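Local coordinates for vascular endothelial cadherin (Gallus gallus, PDB 3PPE), which mediates calcium-dependent, mainly homophilic adhesion between endothelial cells and helps couple their junctions to actin fibres, here represented by its two outermost extracellular cadherin domains, at residues A[47-50]-A[55-58]. Numbering follows the deposited sequence.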
loop_
_atom_site.group_PDB
_atom_site.type_symbol
_atom_site.label_atom_id
_atom_site.label_comp_id
_atom_site.label_asym_id
_atom_site.label_seq_id
_atom_site.Cartn_x
_atom_site.Cartn_y
_atom_site.Cartn_z
ATOM N N LYS A 47 -1.515 11.944 -7.134
ATOM C CA LYS A 47 -2.814 12.271 -7.701
ATOM C C LYS A 47 -3.873 11.317 -7.186
ATOM O O LYS A 47 -3.625 10.108 -7.034
ATOM C CB LYS A 47 -2.786 12.232 -9.239
ATOM C CG LYS A 47 -1.701 13.089 -9.883
ATOM C CD LYS A 47 -1.711 12.908 -11.396
ATOM C CE LYS A 47 -0.554 13.649 -12.022
ATOM N NZ LYS A 47 -0.770 13.778 -13.487
ATOM N N VAL A 48 -5.062 11.866 -6.962
ATOM C CA VAL A 48 -6.235 11.069 -6.633
ATOM C C VAL A 48 -6.728 10.310 -7.857
ATOM O O VAL A 48 -6.677 10.798 -8.983
ATOM C CB VAL A 48 -7.394 11.955 -6.064
ATOM C CG1 VAL A 48 -8.680 11.128 -5.906
ATOM C CG2 VAL A 48 -7.008 12.548 -4.726
ATOM N N GLN A 49 -7.212 9.094 -7.625
ATOM C CA GLN A 49 -7.659 8.226 -8.707
ATOM C C GLN A 49 -8.912 7.454 -8.313
ATOM O O GLN A 49 -8.847 6.494 -7.545
ATOM C CB GLN A 49 -6.546 7.257 -9.110
ATOM C CG GLN A 49 -5.306 7.931 -9.672
ATOM C CD GLN A 49 -5.582 8.679 -10.961
ATOM O OE1 GLN A 49 -6.238 8.155 -11.861
ATOM N NE2 GLN A 49 -5.083 9.909 -11.052
ATOM N N GLY A 50 -10.054 7.878 -8.844
ATOM C CA GLY A 50 -11.287 7.910 -8.078
ATOM C C GLY A 50 -12.279 6.857 -8.532
ATOM O O GLY A 50 -12.092 6.221 -9.569
ATOM N N ILE A 55 -4.864 7.422 -3.680
ATOM C CA ILE A 55 -3.808 8.326 -4.101
ATOM C C ILE A 55 -2.722 7.461 -4.677
ATOM O O ILE A 55 -2.406 6.395 -4.128
ATOM C CB ILE A 55 -3.264 9.177 -2.919
ATOM C CG1 ILE A 55 -4.388 10.076 -2.387
ATOM C CG2 ILE A 55 -2.023 10.017 -3.357
ATOM C CD1 ILE A 55 -3.931 11.025 -1.284
ATOM N N TYR A 56 -2.227 7.884 -5.830
ATOM C CA TYR A 56 -1.130 7.219 -6.517
ATOM C C TYR A 56 0.017 8.179 -6.700
ATOM O O TYR A 56 -0.206 9.388 -6.765
ATOM C CB TYR A 56 -1.599 6.711 -7.885
ATOM C CG TYR A 56 -2.332 5.395 -7.818
ATOM C CD1 TYR A 56 -3.663 5.342 -7.450
ATOM C CD2 TYR A 56 -1.700 4.209 -8.164
ATOM C CE1 TYR A 56 -4.343 4.133 -7.387
ATOM C CE2 TYR A 56 -2.372 2.999 -8.115
ATOM C CZ TYR A 56 -3.675 2.964 -7.714
ATOM O OH TYR A 56 -4.339 1.748 -7.682
ATOM N N ALA A 57 1.229 7.633 -6.783
ATOM C CA ALA A 57 2.434 8.398 -7.083
ATOM C C ALA A 57 2.816 8.196 -8.545
ATOM O O ALA A 57 2.819 7.066 -9.044
ATOM C CB ALA A 57 3.624 7.919 -6.170
ATOM N N PHE A 58 3.207 9.293 -9.195
ATOM C CA PHE A 58 3.465 9.311 -10.646
ATOM C C PHE A 58 4.937 9.555 -10.996
ATOM O O PHE A 58 5.284 9.764 -12.156
ATOM C CB PHE A 58 2.533 10.310 -11.351
ATOM C CG PHE A 58 1.135 9.797 -11.480
ATOM C CD1 PHE A 58 0.293 9.759 -10.374
ATOM C CD2 PHE A 58 0.666 9.296 -12.687
ATOM C CE1 PHE A 58 -0.996 9.246 -10.478
ATOM C CE2 PHE A 58 -0.630 8.794 -12.787
ATOM C CZ PHE A 58 -1.457 8.769 -11.683
#
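The Lys47 side chain passes over one face of the Phe58 ring. Its CB starts the contact, 3.7 Å from Phe58 CE1. CG follows, 3.9 Å from Phe58 CD1. CD then sits over the face, offset toward the rim and 4.0 Å from the Phe58 ring centroid, in a CH-pi contact. The chain is extended beyond CG (chi2 177°), which carries the ammonium group onward above the same ring. NZ ends above that face, farther from the ring than CD, 4.9 Å from the Phe58 centroid and 15° off the ring normal, a cation-pi contact.

Gln49 reaches the ring from another direction. Its chain bends at chi2 (-63°), which turns the amide back toward Phe58. NE2 comes within 3.9 Å of Phe58 CZ, with the amide and ring planes oblique to each other. Nearer the backbone, CG packs 3.8 Å from Tyr56 CD1. An alanine in place of Phe58 would probably leave the Lys47 chain without its aromatic platform and the Gln49 amide freer to turn.

The backbones hold this layer in register. Lys47 and Tyr56 form a hydrogen-bonded antiparallel pair, with Lys47 N to Tyr56 O and Tyr56 N to Lys47 O both 2.9 Å. Val48 and Ile55 are the next, non-hydrogen-bonded pair. Their side chains lie on the face opposite Lys47 and Tyr56, with Val48 CG2 against Ile55 CG1; Ile55 also packs on Met7 and Phe46. Tyr56 meets His20 edge-to-face. The two strands form a beta hairpin at the margin of a sheet in the first cadherin domain, a Greek-key beta sandwich, away from the calcium sites.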